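Local coordinates for proline iminopeptidase-related protein (Thermus thermophilus, PDB 2YYS) that is of unknown function but belongs to the alpha/beta hydrolases of peptidase family S33 and may act as a peptidase, at residues 96-110 against 118-131. Residues are numbered along the deposited sequence; the frame is centred on the assembly and turned at random.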
ATOM      1  N   ARG A  96      18.840   3.693  -7.585  1.00 22.96           N
ATOM      2  CA  ARG A  96      17.566   4.028  -8.215  1.00 21.86           C
ATOM      3  C   ARG A  96      16.639   2.813  -8.117  1.00 20.51           C
ATOM      4  O   ARG A  96      17.093   1.677  -8.110  1.00 20.17           O
ATOM      5  CB  ARG A  96      17.786   4.425  -9.679  1.00 21.58           C
ATOM      6  CG  ARG A  96      18.541   5.766  -9.877  1.00 23.29           C
ATOM      7  CD  ARG A  96      18.945   6.067 -11.340  1.00 23.62           C
ATOM      8  NE  ARG A  96      20.025   5.174 -11.742  1.00 24.62           N
ATOM      9  CZ  ARG A  96      21.318   5.349 -11.440  1.00 25.60           C
ATOM     10  NH1 ARG A  96      21.716   6.416 -10.758  1.00 25.98           N
ATOM     11  NH2 ARG A  96      22.220   4.448 -11.823  1.00 24.10           N
ATOM     12  N   PHE A  97      15.339   3.055  -8.055  1.00 19.37           N
ATOM     13  CA  PHE A  97      14.360   1.983  -7.856  1.00 18.41           C
ATOM     14  C   PHE A  97      12.962   2.461  -8.211  1.00 17.83           C
ATOM     15  O   PHE A  97      12.689   3.643  -8.133  1.00 17.59           O
ATOM     16  CB  PHE A  97      14.383   1.536  -6.395  1.00 17.76           C
ATOM     17  CG  PHE A  97      14.213   2.666  -5.427  1.00 17.44           C
ATOM     18  CD1 PHE A  97      12.950   3.104  -5.076  1.00 17.16           C
ATOM     19  CD2 PHE A  97      15.320   3.301  -4.879  1.00 17.29           C
ATOM     20  CE1 PHE A  97      12.785   4.149  -4.194  1.00 17.80           C
ATOM     21  CE2 PHE A  97      15.167   4.337  -3.986  1.00 16.81           C
ATOM     22  CZ  PHE A  97      13.893   4.776  -3.654  1.00 18.27           C
ATOM     23  N   GLY A  98      12.091   1.536  -8.606  1.00 17.73           N
ATOM     24  CA  GLY A  98      10.658   1.790  -8.662  1.00 17.67           C
ATOM     25  C   GLY A  98       9.942   1.387  -7.384  1.00 17.76           C
ATOM     26  O   GLY A  98      10.539   0.834  -6.451  1.00 17.78           O
ATOM     27  N   LEU A  99       8.650   1.673  -7.350  1.00 17.57           N
ATOM     28  CA  LEU A  99       7.822   1.400  -6.192  1.00 17.39           C
ATOM     29  C   LEU A  99       6.568   0.629  -6.581  1.00 16.94           C
ATOM     30  O   LEU A  99       5.955   0.906  -7.608  1.00 16.43           O
ATOM     31  CB  LEU A  99       7.409   2.707  -5.539  1.00 17.33           C
ATOM     32  CG  LEU A  99       8.549   3.564  -4.995  1.00 18.81           C
ATOM     33  CD1 LEU A  99       8.125   5.000  -4.870  1.00 19.91           C
ATOM     34  CD2 LEU A  99       9.000   3.062  -3.653  1.00 19.67           C
ATOM     35  N   LEU A 100       6.206  -0.334  -5.742  1.00 16.73           N
ATOM     36  CA  LEU A 100       4.903  -0.980  -5.753  1.00 16.80           C
ATOM     37  C   LEU A 100       4.257  -0.680  -4.416  1.00 16.58           C
ATOM     38  O   LEU A 100       4.844  -0.981  -3.380  1.00 17.01           O
ATOM     39  CB  LEU A 100       5.038  -2.490  -5.909  1.00 16.79           C
ATOM     40  CG  LEU A 100       5.905  -3.031  -7.035  1.00 19.00           C
ATOM     41  CD1 LEU A 100       5.943  -4.555  -6.955  1.00 20.88           C
ATOM     42  CD2 LEU A 100       5.403  -2.593  -8.395  1.00 19.09           C
ATOM     43  N   ALA A 101       3.057  -0.097  -4.434  1.00 15.93           N
ATOM     44  CA  ALA A 101       2.341   0.275  -3.219  1.00 15.80           C
ATOM     45  C   ALA A 101       0.939  -0.317  -3.181  1.00 15.92           C
ATOM     46  O   ALA A 101       0.325  -0.552  -4.222  1.00 16.87           O
ATOM     47  CB  ALA A 101       2.244   1.785  -3.111  1.00 15.87           C
ATOM     48  N   HIS A 102       0.421  -0.521  -1.973  1.00 15.47           N
ATOM     49  CA  HIS A 102      -0.933  -1.002  -1.772  1.00 15.32           C
ATOM     50  C   HIS A 102      -1.602  -0.224  -0.635  1.00 15.49           C
ATOM     51  O   HIS A 102      -1.019  -0.029   0.426  1.00 15.07           O
ATOM     52  CB  HIS A 102      -0.916  -2.496  -1.460  1.00 16.01           C
ATOM     53  CG  HIS A 102      -2.279  -3.094  -1.312  1.00 15.99           C
ATOM     54  ND1 HIS A 102      -2.698  -3.695  -0.148  1.00 16.92           N
ATOM     55  CD2 HIS A 102      -3.317  -3.183  -2.178  1.00 16.49           C
ATOM     56  CE1 HIS A 102      -3.934  -4.135  -0.303  1.00 16.99           C
ATOM     57  NE2 HIS A 102      -4.331  -3.845  -1.530  1.00 16.10           N
ATOM     58  N   GLY A 103      -2.831   0.229  -0.867  1.00 15.54           N
ATOM     59  CA  GLY A 103      -3.586   0.949   0.144  1.00 15.61           C
ATOM     60  C   GLY A 103      -2.883   2.220   0.581  1.00 15.79           C
ATOM     61  O   GLY A 103      -2.479   3.019  -0.266  1.00 15.82           O
ATOM     62  N   PHE A 104      -2.721   2.376   1.898  1.00 16.13           N
ATOM     63  CA  PHE A 104      -2.020   3.506   2.494  1.00 16.79           C
ATOM     64  C   PHE A 104      -0.582   3.629   2.004  1.00 16.20           C
ATOM     65  O   PHE A 104      -0.027   4.716   1.997  1.00 15.86           O
ATOM     66  CB  PHE A 104      -2.021   3.402   4.022  1.00 17.53           C
ATOM     67  CG  PHE A 104      -1.364   4.570   4.708  1.00 19.94           C
ATOM     68  CD1 PHE A 104      -1.819   5.862   4.494  1.00 23.52           C
ATOM     69  CD2 PHE A 104      -0.276   4.380   5.530  1.00 22.34           C
ATOM     70  CE1 PHE A 104      -1.196   6.941   5.117  1.00 25.33           C
ATOM     71  CE2 PHE A 104       0.342   5.440   6.154  1.00 23.23           C
ATOM     72  CZ  PHE A 104      -0.112   6.716   5.953  1.00 24.74           C
ATOM     73  N   GLY A 105       0.018   2.510   1.612  1.00 16.09           N
ATOM     74  CA  GLY A 105       1.314   2.524   0.967  1.00 16.31           C
ATOM     75  C   GLY A 105       1.427   3.574  -0.127  1.00 16.15           C
ATOM     76  O   GLY A 105       2.513   4.095  -0.366  1.00 15.71           O
ATOM     77  N   ALA A 106       0.314   3.855  -0.808  1.00 16.26           N
ATOM     78  CA  ALA A 106       0.294   4.854  -1.876  1.00 16.32           C
ATOM     79  C   ALA A 106       0.759   6.230  -1.425  1.00 16.47           C
ATOM     80  O   ALA A 106       1.484   6.879  -2.150  1.00 16.87           O
ATOM     81  CB  ALA A 106      -1.082   4.966  -2.492  1.00 16.30           C
ATOM     82  N   VAL A 107       0.309   6.692  -0.259  1.00 16.59           N
ATOM     83  CA  VAL A 107       0.734   8.003   0.243  1.00 16.43           C
ATOM     84  C   VAL A 107       2.236   8.018   0.450  1.00 16.32           C
ATOM     85  O   VAL A 107       2.904   9.009   0.134  1.00 16.06           O
ATOM     86  CB  VAL A 107       0.029   8.405   1.564  1.00 16.55           C
ATOM     87  CG1 VAL A 107       0.611   9.703   2.137  1.00 16.56           C
ATOM     88  CG2 VAL A 107      -1.440   8.602   1.325  1.00 17.53           C
ATOM     89  N   VAL A 108       2.767   6.920   0.984  1.00 15.46           N
ATOM     90  CA  VAL A 108       4.192   6.830   1.214  1.00 15.22           C
ATOM     91  C   VAL A 108       4.917   6.852  -0.132  1.00 15.29           C
ATOM     92  O   VAL A 108       5.888   7.569  -0.287  1.00 15.40           O
ATOM     93  CB  VAL A 108       4.589   5.569   2.024  1.00 15.09           C
ATOM     94  CG1 VAL A 108       6.089   5.529   2.248  1.00 14.79           C
ATOM     95  CG2 VAL A 108       3.847   5.534   3.372  1.00 15.08           C
ATOM     96  N   ALA A 109       4.436   6.082  -1.102  1.00 15.49           N
ATOM     97  CA  ALA A 109       5.056   6.026  -2.429  1.00 15.65           C
ATOM     98  C   ALA A 109       5.057   7.384  -3.145  1.00 15.89           C
ATOM     99  O   ALA A 109       6.049   7.774  -3.735  1.00 15.39           O
ATOM    100  CB  ALA A 109       4.350   5.004  -3.290  1.00 15.55           C
ATOM    101  N   LEU A 110       3.935   8.088  -3.084  1.00 16.21           N
ATOM    102  CA  LEU A 110       3.820   9.404  -3.703  1.00 17.01           C
ATOM    103  C   LEU A 110       4.734  10.425  -3.036  1.00 17.13           C
ATOM    104  O   LEU A 110       5.340  11.238  -3.717  1.00 17.61           O
ATOM    105  CB  LEU A 110       2.369   9.884  -3.682  1.00 17.18           C
ATOM    106  CG  LEU A 110       1.494   9.029  -4.598  1.00 18.01           C
ATOM    107  CD1 LEU A 110       0.039   9.108  -4.197  1.00 19.71           C
ATOM    108  CD2 LEU A 110       1.681   9.445  -6.045  1.00 19.27           C
ATOM    109  N   GLN A 118      15.592   9.634  -7.077  1.00 22.88           N
ATOM    110  CA  GLN A 118      16.032   8.235  -7.116  1.00 22.81           C
ATOM    111  C   GLN A 118      14.879   7.267  -7.402  1.00 21.68           C
ATOM    112  O   GLN A 118      15.099   6.198  -7.953  1.00 20.85           O
ATOM    113  CB  GLN A 118      16.666   7.820  -5.781  1.00 23.41           C
ATOM    114  CG  GLN A 118      17.942   8.551  -5.423  1.00 25.09           C
ATOM    115  CD  GLN A 118      17.697   9.727  -4.492  1.00 27.19           C
ATOM    116  OE1 GLN A 118      16.712  10.450  -4.642  1.00 26.49           O
ATOM    117  NE2 GLN A 118      18.590   9.921  -3.535  1.00 27.77           N
ATOM    118  N   ALA A 119      13.670   7.627  -6.977  1.00 20.71           N
ATOM    119  CA  ALA A 119      12.480   6.840  -7.290  1.00 20.21           C
ATOM    120  C   ALA A 119      12.062   7.067  -8.744  1.00 19.73           C
ATOM    121  O   ALA A 119      11.764   8.178  -9.131  1.00 19.64           O
ATOM    122  CB  ALA A 119      11.366   7.205  -6.359  1.00 20.22           C
ATOM    123  N   GLU A 120      12.026   6.006  -9.537  1.00 19.56           N
ATOM    124  CA  GLU A 120      11.911   6.108 -10.991  1.00 19.80           C
ATOM    125  C   GLU A 120      10.484   5.934 -11.511  1.00 19.57           C
ATOM    126  O   GLU A 120      10.198   6.250 -12.665  1.00 19.41           O
ATOM    127  CB  GLU A 120      12.812   5.064 -11.636  1.00 19.88           C
ATOM    128  CG  GLU A 120      14.285   5.249 -11.306  1.00 21.60           C
ATOM    129  CD  GLU A 120      15.171   4.262 -12.052  1.00 23.69           C
ATOM    130  OE1 GLU A 120      15.009   3.045 -11.834  1.00 23.08           O
ATOM    131  OE2 GLU A 120      16.022   4.699 -12.862  1.00 26.35           O
ATOM    132  N   GLY A 121       9.595   5.445 -10.654  1.00 19.45           N
ATOM    133  CA  GLY A 121       8.208   5.225 -11.024  1.00 19.61           C
ATOM    134  C   GLY A 121       7.449   4.444  -9.962  1.00 19.67           C
ATOM    135  O   GLY A 121       8.015   4.054  -8.943  1.00 19.66           O
ATOM    136  N   ALA A 122       6.162   4.207 -10.190  1.00 19.38           N
ATOM    137  CA  ALA A 122       5.369   3.457  -9.226  1.00 18.85           C
ATOM    138  C   ALA A 122       4.128   2.835  -9.823  1.00 18.28           C
ATOM    139  O   ALA A 122       3.572   3.331 -10.803  1.00 19.15           O
ATOM    140  CB  ALA A 122       4.990   4.337  -8.024  1.00 18.79           C
ATOM    141  N   ILE A 123       3.725   1.722  -9.230  1.00 16.73           N
ATOM    142  CA  ILE A 123       2.430   1.129  -9.459  1.00 16.27           C
ATOM    143  C   ILE A 123       1.701   1.206  -8.124  1.00 15.89           C
ATOM    144  O   ILE A 123       2.174   0.671  -7.110  1.00 15.56           O
ATOM    145  CB  ILE A 123       2.567  -0.330  -9.958  1.00 16.03           C
ATOM    146  CG1 ILE A 123       3.334  -0.346 -11.282  1.00 16.48           C
ATOM    147  CG2 ILE A 123       1.195  -0.953 -10.140  1.00 15.29           C
ATOM    148  CD1 ILE A 123       3.709  -1.737 -11.816  1.00 16.50           C
ATOM    149  N   LEU A 124       0.582   1.924  -8.130  1.00 15.59           N
ATOM    150  CA  LEU A 124      -0.285   2.073  -6.974  1.00 15.83           C
ATOM    151  C   LEU A 124      -1.464   1.106  -7.079  1.00 16.11           C
ATOM    152  O   LEU A 124      -2.333   1.242  -7.948  1.00 16.37           O
ATOM    153  CB  LEU A 124      -0.796   3.510  -6.889  1.00 15.97           C
ATOM    154  CG  LEU A 124       0.228   4.635  -7.096  1.00 16.54           C
ATOM    155  CD1 LEU A 124      -0.443   6.022  -6.991  1.00 16.44           C
ATOM    156  CD2 LEU A 124       1.352   4.528  -6.096  1.00 14.86           C
ATOM    157  N   LEU A 125      -1.476   0.117  -6.194  1.00 16.26           N
ATOM    158  CA  LEU A 125      -2.572  -0.829  -6.109  1.00 15.83           C
ATOM    159  C   LEU A 125      -3.541  -0.364  -5.048  1.00 15.43           C
ATOM    160  O   LEU A 125      -3.158  -0.182  -3.891  1.00 14.95           O
ATOM    161  CB  LEU A 125      -2.049  -2.217  -5.753  1.00 15.89           C
ATOM    162  CG  LEU A 125      -0.864  -2.731  -6.571  1.00 16.15           C
ATOM    163  CD1 LEU A 125      -0.364  -4.042  -5.989  1.00 17.77           C
ATOM    164  CD2 LEU A 125      -1.230  -2.909  -8.020  1.00 17.05           C
ATOM    165  N   ALA A 126      -4.803  -0.203  -5.422  1.00 15.56           N
ATOM    166  CA  ALA A 126      -5.837   0.138  -4.456  1.00 15.86           C
ATOM    167  C   ALA A 126      -5.406   1.297  -3.555  1.00 16.10           C
ATOM    168  O   ALA A 126      -5.423   1.193  -2.333  1.00 15.74           O
ATOM    169  CB  ALA A 126      -6.154  -1.076  -3.622  1.00 16.26           C
ATOM    170  N   PRO A 127      -5.037   2.416  -4.152  1.00 16.38           N
ATOM    171  CA  PRO A 127      -4.486   3.525  -3.369  1.00 16.84           C
ATOM    172  C   PRO A 127      -5.505   4.102  -2.389  1.00 16.99           C
ATOM    173  O   PRO A 127      -6.698   4.210  -2.718  1.00 17.02           O
ATOM    174  CB  PRO A 127      -4.124   4.553  -4.438  1.00 16.99           C
ATOM    175  CG  PRO A 127      -5.114   4.254  -5.560  1.00 16.57           C
ATOM    176  CD  PRO A 127      -5.170   2.753  -5.579  1.00 16.41           C
ATOM    177  N   TRP A 128      -5.024   4.419  -1.188  1.00 17.16           N
ATOM    178  CA  TRP A 128      -5.752   5.212  -0.199  1.00 17.59           C
ATOM    179  C   TRP A 128      -5.040   6.559  -0.092  1.00 18.17           C
ATOM    180  O   TRP A 128      -3.857   6.612   0.255  1.00 18.16           O
ATOM    181  CB  TRP A 128      -5.737   4.567   1.199  1.00 17.47           C
ATOM    182  CG  TRP A 128      -6.455   3.255   1.348  1.00 17.60           C
ATOM    183  CD1 TRP A 128      -7.052   2.521   0.365  1.00 17.34           C
ATOM    184  CD2 TRP A 128      -6.652   2.521   2.567  1.00 17.19           C
ATOM    185  NE1 TRP A 128      -7.592   1.377   0.894  1.00 17.87           N
ATOM    186  CE2 TRP A 128      -7.361   1.350   2.241  1.00 16.99           C
ATOM    187  CE3 TRP A 128      -6.291   2.733   3.901  1.00 16.70           C
ATOM    188  CZ2 TRP A 128      -7.720   0.403   3.194  1.00 18.06           C
ATOM    189  CZ3 TRP A 128      -6.646   1.792   4.849  1.00 17.38           C
ATOM    190  CH2 TRP A 128      -7.357   0.641   4.491  1.00 18.17           C
ATOM    191  N   VAL A 129      -5.753   7.640  -0.386  1.00 18.34           N
ATOM    192  CA  VAL A 129      -5.192   8.971  -0.226  1.00 18.83           C
ATOM    193  C   VAL A 129      -6.074   9.935   0.563  1.00 18.48           C
ATOM    194  O   VAL A 129      -5.577  10.910   1.102  1.00 18.63           O
ATOM    195  CB  VAL A 129      -4.876   9.615  -1.586  1.00 19.39           C
ATOM    196  CG1 VAL A 129      -3.883   8.766  -2.377  1.00 19.69           C
ATOM    197  CG2 VAL A 129      -6.134   9.836  -2.390  1.00 20.46           C
ATOM    198  N   ASN A 130      -7.376   9.678   0.595  1.00 18.00           N
ATOM    199  CA  ASN A 130      -8.341  10.562   1.220  1.00 17.59           C
ATOM    200  C   ASN A 130      -9.024   9.812   2.350  1.00 17.61           C
ATOM    201  O   ASN A 130      -9.960   9.053   2.126  1.00 17.29           O
ATOM    202  CB  ASN A 130      -9.371  11.062   0.192  1.00 17.22           C
ATOM    203  CG  ASN A 130     -10.288  12.143   0.767  1.00 16.96           C
ATOM    204  OD1 ASN A 130     -10.449  12.239   1.975  1.00 16.67           O
ATOM    205  ND2 ASN A 130     -10.886  12.958  -0.103  1.00 16.62           N
ATOM    206  N   PHE A 131      -8.539  10.023   3.569  1.00 17.78           N
ATOM    207  CA  PHE A 131      -9.073   9.329   4.731  1.00 17.89           C
ATOM    208  C   PHE A 131     -10.446   9.832   5.179  1.00 17.90           C
ATOM    209  O   PHE A 131     -11.271   9.016   5.577  1.00 17.22           O
ATOM    210  CB  PHE A 131      -8.058   9.314   5.876  1.00 18.17           C
ATOM    211  CG  PHE A 131      -7.006   8.260   5.705  1.00 19.72           C
ATOM    212  CD1 PHE A 131      -7.167   7.002   6.278  1.00 21.55           C
ATOM    213  CD2 PHE A 131      -5.887   8.500   4.927  1.00 21.34           C
ATOM    214  CE1 PHE A 131      -6.213   6.008   6.098  1.00 21.57           C
ATOM    215  CE2 PHE A 131      -4.931   7.505   4.738  1.00 22.26           C
ATOM    216  CZ  PHE A 131      -5.099   6.259   5.330  1.00 21.16           C
TER
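Strands 97-102 and 119-125 run parallel, axes 4.5 Å apart and 18° off true alignment, and a beta bulge shifts their register by one residue between Phe97–Ala119 and Leu99–Ala122. Leu100 and Ile123 lie side by side, CD2 to CD1 3.9 Å, on the face packed against Phe269 of helix 262-274. Through the other face Leu124 reaches helix 105-110: CD2 lies 4.1 Å from Ala109 CB, while CD1 meets Leu110 CD2 crosswise. This is the beta-alpha-beta crossover of the alpha/beta hydrolase fold, and its strand–turn–helix bend matches the family's nucleophile elbow. Gly103, with phi +60° in a type II' turn, probably takes the place where relatives carry the nucleophilic serine. Gly103 O accepts hydrogen bonds from Trp128 N (3.0 Å) and Ala106 N (3.0 Å), which come from opposite faces of the carbonyl plane. With CG anti to its carbonyl carbon (chi1 -66°), Trp128 sets its indole face against Gly103 CA, 3.9 Å from the five-membered ring's centroid in a CH-pi contact; NE1 bonds Thr231. Replacing Trp128 by an alanine would probably uncover Gly103 CA and leave Thr231 without that donor. Phe104 CD1 meets Phe131 CZ at 3.4 Å, the latter's ring edge facing that atom.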